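Local structure of 2',5'-phosphodiesterase 12 (Homo sapiens, 4Z0V) at residues Q14-I19 against F23-K28; I300-A305 against Y337-N342; V304-I309 against F369-A374. The protein belongs to the endonuclease/exonuclease/phosphatase family and joins a DNase I-like alpha/beta domain to a smaller, mainly beta N-terminal domain. All coordinates share one frame; numbering follows the deposited sequence. Where two conformers were deposited one is given.

Contact 1 of 3, residues Q14-I19 against F23-K28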
ATOM      1  N   GLN A  14       5.030  -9.946 -19.923  1.00 21.40           N
ATOM      2  CA  GLN A  14       3.972 -10.801 -19.378  0.50 20.60           C
ATOM      3  C   GLN A  14       2.628 -10.086 -19.308  1.00 24.95           C
ATOM      4  O   GLN A  14       2.562  -8.897 -19.005  1.00 22.53           O
ATOM      5  CB  GLN A  14       4.333 -11.292 -17.959  0.50 21.72           C
ATOM      6  CG  GLN A  14       5.531 -12.234 -17.869  0.50 32.46           C
ATOM      7  CD  GLN A  14       5.704 -12.876 -16.513  0.50 50.02           C
ATOM      8  OE1 GLN A  14       4.736 -13.211 -15.813  0.50 45.69           O
ATOM      9  NE2 GLN A  14       6.947 -13.134 -16.148  0.50 39.46           N
ATOM     10  N   LEU A  15       1.539 -10.830 -19.536  1.00 22.15           N
ATOM     11  CA  LEU A  15       0.184 -10.286 -19.443  1.00 22.01           C
ATOM     12  C   LEU A  15      -0.519 -10.916 -18.248  1.00 26.02           C
ATOM     13  O   LEU A  15      -0.185 -12.062 -17.906  1.00 25.47           O
ATOM     14  CB  LEU A  15      -0.617 -10.566 -20.741  1.00 22.40           C
ATOM     15  CG  LEU A  15      -0.261  -9.789 -22.004  1.00 28.54           C
ATOM     16  CD1 LEU A  15      -1.031 -10.331 -23.198  1.00 30.32           C
ATOM     17  CD2 LEU A  15      -0.598  -8.324 -21.858  1.00 31.91           C
ATOM     18  N   PRO A  16      -1.515 -10.254 -17.606  1.00 23.64           N
ATOM     19  CA  PRO A  16      -2.270 -10.936 -16.541  1.00 23.84           C
ATOM     20  C   PRO A  16      -3.040 -12.148 -17.080  1.00 27.33           C
ATOM     21  O   PRO A  16      -3.282 -12.265 -18.292  1.00 22.57           O
ATOM     22  CB  PRO A  16      -3.240  -9.868 -16.033  1.00 26.13           C
ATOM     23  CG  PRO A  16      -3.342  -8.890 -17.146  1.00 30.59           C
ATOM     24  CD  PRO A  16      -2.044  -8.894 -17.858  1.00 25.14           C
ATOM     25  N   ARG A  17      -3.375 -13.070 -16.178  1.00 25.08           N
ATOM     26  CA  ARG A  17      -4.099 -14.309 -16.514  1.00 26.27           C
ATOM     27  C   ARG A  17      -5.579 -14.131 -16.504  1.00 28.98           C
ATOM     28  O   ARG A  17      -6.306 -14.967 -17.029  1.00 29.75           O
ATOM     29  CB  ARG A  17      -3.776 -15.400 -15.490  1.00 27.94           C
ATOM     30  CG  ARG A  17      -2.375 -15.816 -15.572  1.00 33.13           C
ATOM     31  CD  ARG A  17      -2.160 -17.146 -14.928  1.00 35.33           C
ATOM     32  NE  ARG A  17      -0.748 -17.417 -15.076  1.00 38.27           N
ATOM     33  CZ  ARG A  17      -0.220 -18.054 -16.107  1.00 43.22           C
ATOM     34  NH1 ARG A  17       1.086 -18.180 -16.207  1.00 36.86           N
ATOM     35  NH2 ARG A  17      -1.002 -18.585 -17.042  1.00 31.62           N
ATOM     36  N   TYR A  18      -6.016 -13.105 -15.798  1.00 24.99           N
ATOM     37  CA  TYR A  18      -7.398 -12.743 -15.590  1.00 24.49           C
ATOM     38  C   TYR A  18      -7.582 -11.338 -16.157  1.00 22.78           C
ATOM     39  O   TYR A  18      -6.895 -10.416 -15.735  1.00 21.72           O
ATOM     40  CB  TYR A  18      -7.701 -12.806 -14.077  1.00 26.89           C
ATOM     41  CG  TYR A  18      -9.146 -13.014 -13.675  1.00 31.60           C
ATOM     42  CD1 TYR A  18      -9.481 -13.822 -12.593  1.00 34.71           C
ATOM     43  CD2 TYR A  18     -10.177 -12.335 -14.320  1.00 33.30           C
ATOM     44  CE1 TYR A  18     -10.811 -14.015 -12.217  1.00 35.91           C
ATOM     45  CE2 TYR A  18     -11.508 -12.527 -13.958  1.00 34.01           C
ATOM     46  CZ  TYR A  18     -11.820 -13.356 -12.899  1.00 42.26           C
ATOM     47  OH  TYR A  18     -13.137 -13.517 -12.543  1.00 44.75           O
ATOM     48  N   ILE A  19      -8.424 -11.205 -17.185  1.00 15.37           N
ATOM     49  CA  ILE A  19      -8.681  -9.923 -17.818  1.00 14.00           C
ATOM     50  C   ILE A  19     -10.184  -9.654 -17.719  1.00 16.46           C
ATOM     51  O   ILE A  19     -10.972 -10.495 -18.159  1.00 16.35           O
ATOM     52  CB  ILE A  19      -8.152  -9.917 -19.282  1.00 15.79           C
ATOM     53  CG1 ILE A  19      -6.605  -9.948 -19.297  1.00 15.81           C
ATOM     54  CG2 ILE A  19      -8.709  -8.701 -20.042  1.00 15.79           C
ATOM     55  CD1 ILE A  19      -5.981 -10.197 -20.641  1.00 20.40           C
ATOM     56  N   PHE A  23     -11.467  -3.084 -16.384  1.00 11.67           N
ATOM     57  CA  PHE A  23     -10.301  -3.227 -15.492  1.00 10.51           C
ATOM     58  C   PHE A  23      -9.046  -3.115 -16.325  1.00 16.27           C
ATOM     59  O   PHE A  23      -8.940  -3.795 -17.354  1.00 14.48           O
ATOM     60  CB  PHE A  23     -10.325  -4.547 -14.700  1.00 11.00           C
ATOM     61  CG  PHE A  23     -11.358  -4.516 -13.601  1.00 11.57           C
ATOM     62  CD1 PHE A  23     -12.717  -4.596 -13.897  1.00 13.83           C
ATOM     63  CD2 PHE A  23     -10.978  -4.318 -12.274  1.00 11.68           C
ATOM     64  CE1 PHE A  23     -13.673  -4.514 -12.886  1.00 14.49           C
ATOM     65  CE2 PHE A  23     -11.939  -4.246 -11.261  1.00 14.16           C
ATOM     66  CZ  PHE A  23     -13.278  -4.311 -11.577  1.00 13.77           C
ATOM     67  N   PRO A  24      -8.107  -2.244 -15.919  1.00 15.34           N
ATOM     68  CA  PRO A  24      -6.904  -2.031 -16.742  1.00 14.89           C
ATOM     69  C   PRO A  24      -6.015  -3.256 -16.819  1.00 18.29           C
ATOM     70  O   PRO A  24      -5.762  -3.897 -15.809  1.00 21.05           O
ATOM     71  CB  PRO A  24      -6.187  -0.856 -16.042  1.00 17.23           C
ATOM     72  CG  PRO A  24      -6.682  -0.892 -14.613  1.00 22.26           C
ATOM     73  CD  PRO A  24      -8.129  -1.339 -14.738  1.00 17.34           C
ATOM     74  N   VAL A  25      -5.553  -3.581 -18.041  1.00 14.06           N
ATOM     75  CA  VAL A  25      -4.640  -4.683 -18.345  1.00 13.41           C
ATOM     76  C   VAL A  25      -3.249  -4.067 -18.322  1.00 16.95           C
ATOM     77  O   VAL A  25      -2.938  -3.239 -19.191  1.00 13.83           O
ATOM     78  CB  VAL A  25      -4.959  -5.362 -19.711  1.00 15.54           C
ATOM     79  CG1 VAL A  25      -3.965  -6.491 -19.990  1.00 16.09           C
ATOM     80  CG2 VAL A  25      -6.388  -5.892 -19.742  1.00 14.94           C
ATOM     81  N   CYS A  26      -2.457  -4.416 -17.294  1.00 16.05           N
ATOM     82  CA  CYS A  26      -1.148  -3.812 -17.044  1.00 15.86           C
ATOM     83  C   CYS A  26      -0.040  -4.821 -17.292  1.00 18.14           C
ATOM     84  O   CYS A  26       0.258  -5.645 -16.427  1.00 17.16           O
ATOM     85  CB  CYS A  26      -1.096  -3.255 -15.621  1.00 16.43           C
ATOM     86  SG  CYS A  26      -2.460  -2.135 -15.228  1.00 20.63           S
ATOM     87  N   PRO A  27       0.559  -4.802 -18.490  1.00 14.33           N
ATOM     88  CA  PRO A  27       1.601  -5.785 -18.779  1.00 14.03           C
ATOM     89  C   PRO A  27       2.848  -5.579 -17.945  1.00 16.40           C
ATOM     90  O   PRO A  27       3.220  -4.440 -17.663  1.00 15.63           O
ATOM     91  CB  PRO A  27       1.927  -5.548 -20.261  1.00 16.63           C
ATOM     92  CG  PRO A  27       1.483  -4.163 -20.555  1.00 21.01           C
ATOM     93  CD  PRO A  27       0.322  -3.900 -19.635  1.00 15.65           C
ATOM     94  N   LYS A  28       3.514  -6.687 -17.605  1.00 14.41           N
ATOM     95  CA  LYS A  28       4.817  -6.632 -16.970  1.00 14.56           C
ATOM     96  C   LYS A  28       5.794  -6.453 -18.111  1.00 21.85           C
ATOM     97  O   LYS A  28       5.710  -7.193 -19.096  1.00 20.80           O
ATOM     98  CB  LYS A  28       5.088  -7.916 -16.149  1.00 16.37           C
ATOM     99  CG  LYS A  28       6.443  -7.933 -15.441  1.00 17.87           C
ATOM    100  CD  LYS A  28       6.503  -9.187 -14.580  1.00 21.42           C
ATOM    101  CE  LYS A  28       7.814  -9.382 -13.907  1.00 44.20           C
ATOM    102  NZ  LYS A  28       7.758 -10.522 -12.955  1.00 51.85           N
TER
HETATM  103  O   HOH W   1       7.730 -13.916 -13.564  1.00 52.55           O

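Contact 2 of 3, residues I300-A305 against Y337-N342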
ATOM      1  N   ILE A 300       5.536   0.181  22.504  1.00 12.34           N
ATOM      2  CA  ILE A 300       7.004   0.133  22.453  1.00 12.99           C
ATOM      3  C   ILE A 300       7.446   0.201  20.992  1.00 15.67           C
ATOM      4  O   ILE A 300       8.385   0.941  20.681  1.00 13.91           O
ATOM      5  CB  ILE A 300       7.593  -1.068  23.228  1.00 15.33           C
ATOM      6  CG1 ILE A 300       7.384  -0.849  24.763  1.00 16.75           C
ATOM      7  CG2 ILE A 300       9.101  -1.250  22.927  1.00 16.43           C
ATOM      8  CD1 ILE A 300       7.290  -2.068  25.495  1.00 26.71           C
ATOM      9  N   GLN A 301       6.735  -0.498  20.091  1.00 13.58           N
ATOM     10  CA  GLN A 301       7.093  -0.427  18.659  1.00 12.92           C
ATOM     11  C   GLN A 301       6.967   1.016  18.127  1.00 15.51           C
ATOM     12  O   GLN A 301       7.873   1.504  17.425  1.00 14.52           O
ATOM     13  CB  GLN A 301       6.236  -1.385  17.825  1.00 13.04           C
ATOM     14  CG  GLN A 301       6.534  -2.832  18.103  1.00 11.60           C
ATOM     15  CD  GLN A 301       5.801  -3.804  17.213  1.00 14.28           C
ATOM     16  OE1 GLN A 301       4.656  -3.567  16.790  1.00 14.37           O
ATOM     17  NE2 GLN A 301       6.380  -4.998  17.048  1.00 11.69           N
ATOM     18  N   MET A 302       5.885   1.712  18.512  1.00 12.07           N
ATOM     19  CA  MET A 302       5.664   3.105  18.115  1.00 11.87           C
ATOM     20  C   MET A 302       6.767   4.018  18.688  1.00 16.23           C
ATOM     21  O   MET A 302       7.248   4.902  17.976  1.00 15.24           O
ATOM     22  CB  MET A 302       4.254   3.576  18.543  1.00 13.35           C
ATOM     23  CG  MET A 302       3.934   5.048  18.199  1.00 17.39           C
ATOM     24  SD  MET A 302       4.158   5.489  16.447  1.00 21.49           S
ATOM     25  CE  MET A 302       3.258   4.310  15.688  1.00 18.17           C
ATOM     26  N   ALA A 303       7.195   3.791  19.938  1.00 13.10           N
ATOM     27  CA  ALA A 303       8.263   4.597  20.554  1.00 12.99           C
ATOM     28  C   ALA A 303       9.592   4.430  19.768  1.00 16.35           C
ATOM     29  O   ALA A 303      10.285   5.425  19.513  1.00 16.64           O
ATOM     30  CB  ALA A 303       8.449   4.178  22.007  1.00 13.92           C
ATOM     31  N   VAL A 304       9.897   3.187  19.333  1.00 11.80           N
ATOM     32  CA  VAL A 304      11.094   2.902  18.506  1.00 10.97           C
ATOM     33  C   VAL A 304      10.922   3.624  17.160  1.00 12.91           C
ATOM     34  O   VAL A 304      11.869   4.263  16.669  1.00 12.01           O
ATOM     35  CB  VAL A 304      11.318   1.382  18.282  1.00 13.80           C
ATOM     36  CG1 VAL A 304      12.455   1.118  17.272  1.00 12.94           C
ATOM     37  CG2 VAL A 304      11.591   0.644  19.593  1.00 13.79           C
ATOM     38  N   ALA A 305       9.740   3.453  16.540  1.00 11.02           N
ATOM     39  CA  ALA A 305       9.474   4.049  15.215  1.00 11.37           C
ATOM     40  C   ALA A 305       9.671   5.546  15.249  1.00 14.96           C
ATOM     41  O   ALA A 305      10.349   6.087  14.383  1.00 12.67           O
ATOM     42  CB  ALA A 305       8.051   3.721  14.738  1.00 12.45           C
ATOM     43  N   TYR A 337      -2.524   5.154  20.289  1.00 14.20           N
ATOM     44  CA  TYR A 337      -3.085   6.305  19.588  1.00 13.59           C
ATOM     45  C   TYR A 337      -2.914   7.602  20.415  1.00 16.46           C
ATOM     46  O   TYR A 337      -2.584   8.648  19.854  1.00 15.38           O
ATOM     47  CB  TYR A 337      -4.551   6.070  19.249  1.00 15.02           C
ATOM     48  CG  TYR A 337      -5.115   7.157  18.364  1.00 17.27           C
ATOM     49  CD1 TYR A 337      -4.903   7.143  16.983  1.00 19.20           C
ATOM     50  CD2 TYR A 337      -5.863   8.200  18.899  1.00 18.09           C
ATOM     51  CE1 TYR A 337      -5.424   8.147  16.163  1.00 18.17           C
ATOM     52  CE2 TYR A 337      -6.409   9.192  18.087  1.00 18.86           C
ATOM     53  CZ  TYR A 337      -6.177   9.167  16.723  1.00 22.79           C
ATOM     54  OH  TYR A 337      -6.699  10.159  15.933  1.00 21.39           O
ATOM     55  N   HIS A 338      -3.210   7.548  21.721  1.00 15.50           N
ATOM     56  CA  HIS A 338      -3.058   8.717  22.612  1.00 16.54           C
ATOM     57  C   HIS A 338      -1.589   9.249  22.565  1.00 16.12           C
ATOM     58  O   HIS A 338      -1.343  10.461  22.449  1.00 16.35           O
ATOM     59  CB  HIS A 338      -3.439   8.292  24.041  1.00 20.11           C
ATOM     60  CG  HIS A 338      -3.229   9.364  25.063  1.00 25.45           C
ATOM     61  ND1 HIS A 338      -4.256  10.212  25.440  1.00 28.66           N
ATOM     62  CD2 HIS A 338      -2.102   9.713  25.727  1.00 28.66           C
ATOM     63  CE1 HIS A 338      -3.726  11.035  26.337  1.00 28.79           C
ATOM     64  NE2 HIS A 338      -2.427  10.780  26.531  1.00 28.61           N
ATOM     65  N   PHE A 339      -0.638   8.342  22.644  1.00 12.86           N
ATOM     66  CA  PHE A 339       0.789   8.652  22.610  1.00 12.15           C
ATOM     67  C   PHE A 339       1.139   9.407  21.307  1.00 15.56           C
ATOM     68  O   PHE A 339       1.759  10.460  21.358  1.00 13.95           O
ATOM     69  CB  PHE A 339       1.616   7.362  22.758  1.00 14.03           C
ATOM     70  CG  PHE A 339       3.116   7.531  22.574  1.00 14.59           C
ATOM     71  CD1 PHE A 339       3.838   8.426  23.359  1.00 16.81           C
ATOM     72  CD2 PHE A 339       3.801   6.799  21.607  1.00 15.27           C
ATOM     73  CE1 PHE A 339       5.222   8.568  23.197  1.00 18.25           C
ATOM     74  CE2 PHE A 339       5.181   6.945  21.440  1.00 18.46           C
ATOM     75  CZ  PHE A 339       5.884   7.836  22.230  1.00 17.26           C
ATOM     76  N   VAL A 340       0.630   8.932  20.149  1.00 13.05           N
ATOM     77  CA  VAL A 340       0.935   9.565  18.861  1.00 11.38           C
ATOM     78  C   VAL A 340       0.412  11.002  18.833  1.00 16.46           C
ATOM     79  O   VAL A 340       1.166  11.923  18.518  1.00 16.36           O
ATOM     80  CB  VAL A 340       0.381   8.745  17.657  1.00 14.62           C
ATOM     81  CG1 VAL A 340       0.585   9.497  16.334  1.00 15.52           C
ATOM     82  CG2 VAL A 340       1.021   7.360  17.587  1.00 14.64           C
ATOM     83  N   ILE A 341      -0.869  11.180  19.163  1.00 13.54           N
ATOM     84  CA  ILE A 341      -1.589  12.455  19.060  1.00 15.31           C
ATOM     85  C   ILE A 341      -1.198  13.478  20.152  1.00 17.61           C
ATOM     86  O   ILE A 341      -1.195  14.677  19.875  1.00 17.54           O
ATOM     87  CB  ILE A 341      -3.125  12.129  19.101  1.00 20.67           C
ATOM     88  CG1 ILE A 341      -3.534  11.274  17.861  1.00 21.99           C
ATOM     89  CG2 ILE A 341      -4.007  13.383  19.192  1.00 25.59           C
ATOM     90  CD1 ILE A 341      -3.148  11.804  16.521  1.00 24.87           C
ATOM     91  N   ASN A 342      -0.926  13.016  21.363  1.00 17.72           N
ATOM     92  CA  ASN A 342      -0.677  13.924  22.502  1.00 18.20           C
ATOM     93  C   ASN A 342       0.781  14.129  22.815  1.00 21.31           C
ATOM     94  O   ASN A 342       1.119  15.095  23.501  1.00 21.56           O
ATOM     95  CB  ASN A 342      -1.405  13.406  23.740  1.00 21.34           C
ATOM     96  CG  ASN A 342      -2.889  13.287  23.510  1.00 44.33           C
ATOM     97  OD1 ASN A 342      -3.460  12.212  23.664  1.00 41.90           O
ATOM     98  ND2 ASN A 342      -3.532  14.354  23.016  1.00 33.10           N
TER

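Contact 3 of 3, residues V304-I309 against F369-A374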
ATOM      1  N   VAL A 304       9.897   3.187  19.333  1.00 11.80           N
ATOM      2  CA  VAL A 304      11.094   2.902  18.506  1.00 10.97           C
ATOM      3  C   VAL A 304      10.922   3.624  17.160  1.00 12.91           C
ATOM      4  O   VAL A 304      11.869   4.263  16.669  1.00 12.01           O
ATOM      5  CB  VAL A 304      11.318   1.382  18.282  1.00 13.80           C
ATOM      6  CG1 VAL A 304      12.455   1.118  17.272  1.00 12.94           C
ATOM      7  CG2 VAL A 304      11.591   0.644  19.593  1.00 13.79           C
ATOM      8  N   ALA A 305       9.740   3.453  16.540  1.00 11.02           N
ATOM      9  CA  ALA A 305       9.474   4.049  15.215  1.00 11.37           C
ATOM     10  C   ALA A 305       9.671   5.546  15.249  1.00 14.96           C
ATOM     11  O   ALA A 305      10.349   6.087  14.383  1.00 12.67           O
ATOM     12  CB  ALA A 305       8.051   3.721  14.738  1.00 12.45           C
ATOM     13  N   LEU A 306       9.074   6.225  16.233  1.00 11.60           N
ATOM     14  CA  LEU A 306       9.169   7.687  16.297  1.00 12.83           C
ATOM     15  C   LEU A 306      10.601   8.159  16.571  1.00 15.37           C
ATOM     16  O   LEU A 306      11.019   9.140  15.945  1.00 14.27           O
ATOM     17  CB  LEU A 306       8.180   8.274  17.318  1.00 12.01           C
ATOM     18  CG  LEU A 306       6.678   8.116  16.956  1.00 15.96           C
ATOM     19  CD1 LEU A 306       5.779   8.724  18.067  1.00 14.96           C
ATOM     20  CD2 LEU A 306       6.336   8.755  15.579  1.00 18.25           C
ATOM     21  N   ALA A 307      11.362   7.438  17.414  1.00 12.79           N
ATOM     22  CA  ALA A 307      12.772   7.771  17.687  1.00 13.22           C
ATOM     23  C   ALA A 307      13.607   7.554  16.417  1.00 14.17           C
ATOM     24  O   ALA A 307      14.496   8.343  16.129  1.00 13.82           O
ATOM     25  CB  ALA A 307      13.322   6.930  18.835  1.00 14.18           C
ATOM     26  N   HIS A 308      13.319   6.482  15.671  1.00 11.18           N
ATOM     27  CA  HIS A 308      14.007   6.227  14.413  1.00 10.94           C
ATOM     28  C   HIS A 308      13.687   7.330  13.385  1.00 12.59           C
ATOM     29  O   HIS A 308      14.587   7.847  12.725  1.00 12.83           O
ATOM     30  CB  HIS A 308      13.641   4.838  13.825  1.00 11.65           C
ATOM     31  CG  HIS A 308      14.419   4.552  12.575  1.00 14.08           C
ATOM     32  ND1 HIS A 308      15.810   4.474  12.591  1.00 14.73           N
ATOM     33  CD2 HIS A 308      13.987   4.391  11.300  1.00 15.68           C
ATOM     34  CE1 HIS A 308      16.176   4.242  11.339  1.00 14.10           C
ATOM     35  NE2 HIS A 308      15.117   4.195  10.522  1.00 14.73           N
ATOM     36  N   ILE A 309      12.415   7.688  13.256  1.00 10.62           N
ATOM     37  CA  ILE A 309      11.999   8.709  12.288  1.00  9.05           C
ATOM     38  C   ILE A 309      12.582  10.075  12.688  1.00 12.27           C
ATOM     39  O   ILE A 309      12.997  10.841  11.802  1.00 11.78           O
ATOM     40  CB  ILE A 309      10.456   8.729  12.156  1.00 11.93           C
ATOM     41  CG1 ILE A 309       9.968   7.432  11.449  1.00 11.35           C
ATOM     42  CG2 ILE A 309      10.010   9.964  11.382  1.00 10.99           C
ATOM     43  CD1 ILE A 309       8.464   7.106  11.682  1.00 15.66           C
ATOM     44  N   PHE A 369       6.821  15.068  18.098  1.00 12.60           N
ATOM     45  CA  PHE A 369       6.188  15.252  16.798  1.00 11.56           C
ATOM     46  C   PHE A 369       4.790  15.810  16.982  1.00 15.37           C
ATOM     47  O   PHE A 369       4.128  15.452  17.956  1.00 15.96           O
ATOM     48  CB  PHE A 369       6.061  13.891  16.084  1.00 13.02           C
ATOM     49  CG  PHE A 369       7.355  13.362  15.525  1.00 14.55           C
ATOM     50  CD1 PHE A 369       7.846  13.824  14.308  1.00 18.09           C
ATOM     51  CD2 PHE A 369       8.086  12.404  16.215  1.00 15.76           C
ATOM     52  CE1 PHE A 369       9.026  13.294  13.764  1.00 19.31           C
ATOM     53  CE2 PHE A 369       9.250  11.864  15.668  1.00 19.01           C
ATOM     54  CZ  PHE A 369       9.708  12.314  14.446  1.00 18.35           C
ATOM     55  N   LYS A 370       4.311  16.623  16.040  1.00 11.41           N
ATOM     56  CA  LYS A 370       2.917  17.097  16.080  1.00 11.60           C
ATOM     57  C   LYS A 370       2.230  16.401  14.930  1.00 15.08           C
ATOM     58  O   LYS A 370       2.395  16.809  13.774  1.00 14.30           O
ATOM     59  CB  LYS A 370       2.821  18.628  16.003  1.00 15.06           C
ATOM     60  CG  LYS A 370       3.671  19.340  17.057  1.00 20.93           C
ATOM     61  CD  LYS A 370       3.345  18.913  18.502  1.00 26.35           C
ATOM     62  CE  LYS A 370       4.467  19.285  19.451  1.00 22.05           C
ATOM     63  NZ  LYS A 370       4.262  18.678  20.792  1.00 20.93           N
ATOM     64  N   LEU A 371       1.537  15.287  15.251  1.00 11.12           N
ATOM     65  CA  LEU A 371       0.931  14.388  14.269  1.00 11.91           C
ATOM     66  C   LEU A 371      -0.548  14.373  14.358  1.00 17.02           C
ATOM     67  O   LEU A 371      -1.115  14.326  15.441  1.00 17.02           O
ATOM     68  CB  LEU A 371       1.461  12.951  14.428  1.00 11.58           C
ATOM     69  CG  LEU A 371       2.983  12.771  14.280  1.00 15.52           C
ATOM     70  CD1 LEU A 371       3.417  11.411  14.795  1.00 15.93           C
ATOM     71  CD2 LEU A 371       3.435  12.980  12.849  1.00 16.07           C
ATOM     72  N   LYS A 372      -1.174  14.442  13.208  1.00 15.44           N
ATOM     73  CA  LYS A 372      -2.624  14.420  13.107  1.00 15.05           C
ATOM     74  C   LYS A 372      -2.994  13.251  12.229  1.00 16.76           C
ATOM     75  O   LYS A 372      -2.303  13.008  11.238  1.00 15.76           O
ATOM     76  CB  LYS A 372      -3.109  15.743  12.480  1.00 17.21           C
ATOM     77  CG  LYS A 372      -4.603  15.814  12.177  1.00 20.31           C
ATOM     78  CD  LYS A 372      -4.951  17.050  11.349  1.00 23.17           C
ATOM     79  CE  LYS A 372      -6.409  17.015  10.937  1.00 41.12           C
ATOM     80  NZ  LYS A 372      -6.786  18.187  10.106  1.00 50.75           N
ATOM     81  N   SER A 373      -4.057  12.529  12.583  1.00 12.14           N
ATOM     82  CA  SER A 373      -4.578  11.479  11.698  1.00 11.87           C
ATOM     83  C   SER A 373      -5.268  12.211  10.537  1.00 14.90           C
ATOM     84  O   SER A 373      -6.308  12.864  10.724  1.00 12.69           O
ATOM     85  CB  SER A 373      -5.552  10.574  12.455  1.00 13.83           C
ATOM     86  OG  SER A 373      -6.124   9.683  11.513  1.00 15.98           O
ATOM     87  N   ALA A 374      -4.664  12.179   9.349  1.00 13.06           N
ATOM     88  CA  ALA A 374      -5.209  12.909   8.196  1.00 14.40           C
ATOM     89  C   ALA A 374      -6.649  12.512   7.858  1.00 18.75           C
ATOM     90  O   ALA A 374      -7.453  13.388   7.539  1.00 18.07           O
ATOM     91  CB  ALA A 374      -4.305  12.711   6.972  1.00 15.33           C
TER

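Contact 1 of 3, residues Q14-I19 against F23-K28
Gln14, Val25 and Lys28 bury the most surface where residues 14-19 meet residues 23-28. Gln14 and Lys28 form an antiparallel hydrogen-bonded pair. It joins the ends of strands 9-14 and 28-32, antiparallel neighbours linked by a loop in the N-terminal domain. Gln14 N donates to Lys28 O at 3.0 Å, and Lys28 N returns the bond to Gln14 O at 2.8 Å. The two side chains leave on the same face, with Gln14 CB and Lys28 CB 3.9 Å apart. Both chains run extended past CG. A water bridge from Gln14 NE2 to Lys28 NZ is doubtful, since Gln14 has a second conformer. The main partner of NZ is Asp190, in a salt bridge. Leu15 and Pro27 stay as close, their CA atoms 4.8 Å apart; beyond them the backbones part. Val25 spans the two segments with its two methyls. With CG1 anti to its backbone N (chi1 179°), it sets CG1 3.7 Å from Pro16 CD and CG2 3.7 Å from Ile19 CG2. Leu15 CD2 also touches Pro27 CB. Trp43 of strand 40-46 packs on Leu15, Val25 and Pro27. Cys26 and Lys28 touch helix 185-198, while Phe23 and Pro24 touch helix 159-172.

Contact 2 of 3, residues I300-A305 against Y337-N342
The backbone carbonyl oxygens of Phe339 and Val340, the two residues that meet Met302, both face NE2 of His367; the bond to Phe339 O is sound and the one to Val340 O is weak. The His367 ring also meets the Phe339 ring edge-to-face, so one histidine engages this turn by backbone and by ring. Across the contact everything is apolar. Two nearly parallel helices of the DNase I-like domain pack here, helix 295-316 and helix 335-342. The axes of segments 300-305 and 337-342 come within 10.5 Å, and their directions differ by 28°. Met302 reaches across. Its CG is anti to the backbone N (chi1 179°), and the chain then bends at chi2 and chi3. CG lies near the plane of the Phe339 ring, at its edge, 3.8 Å from CD2. The same CG is 3.8 Å from Val340 CG2, and Met302 SD also comes within 3.8 Å of that methyl. Ala303 meets the ring further along, its CA 4.0 Å from Phe339 CE2. A bound glycerol lies about 4 Å from the Phe339 side chain. The chemistry implies that the two helices are held here by dispersion and by burial of apolar surface, with Met302 and Phe339 carrying most of it. The polar bonds serve each helix itself or tie it to residues beyond the pair.

Contact 3 of 3, residues V304-I309 against F369-A374
Segment 304-309 is helical, and residues 369-373 run past it extended, with strand 371-373 among them. The backbones come nearest at Leu306 and Phe369, where the CA atoms are 8.1 Å apart. Inside the helix, His308 N donates to Val304 O and Ile309 N to Ala305 O. The other segment takes its backbone bonds from strand 387-397 and the residue just after it: Lys370 pairs with Leu398, Lys372 with Ile396 and Ala374 with Ile394. With the backbones of helix and strand this far apart, side chains make the contact. Phe369 does most of this and buries the largest surface. Its CG is anti to the carbonyl carbon (chi1 -75°), and the ring is carried edge-first to the helix. CE2 stops 3.3 Å from Leu306 O, which lies near the ring plane. The Leu306 side chain runs alongside the ring in the opposite sense, with CB 4.1 Å from Phe369 CE2. Ile309 approaches at about a right angle and sets CG2 3.9 Å from Phe369 CZ. Arg310, next in the helix, makes a cation-pi contact with the same ring. Leu371 adds a second bridge through CD1, 4.0 Å from Leu306 CD2. Val322 of strand 322-327 touches both Ile309 and Phe369, so the cluster reaches into the sheet. Packing of a long helix against one side of a mixed beta sheet by branched and aromatic side chains is a feature of the layered alpha/beta sandwich of the DNase I-like fold.

Contacts 2 and 3 form one continuous apolar region, while contact 1 stands apart. The centres of contacts 2 and 3 are about 7 Å apart, and both use helix 295-316, sharing Val304 and Ala305. They touch directly: Phe339 CE2 is 3.9 Å from Leu306 CD1, and Val340 CG1 is 3.7 Å from Leu371 CD1. Contact 1 belongs to the N-terminal domain and lies on the opposite side of the chain's centre. Its centre is about 40 Å from that of contact 2 and about 38 Å from that of contact 3. The glycerol beside Phe339 probably came from the crystallisation liquor.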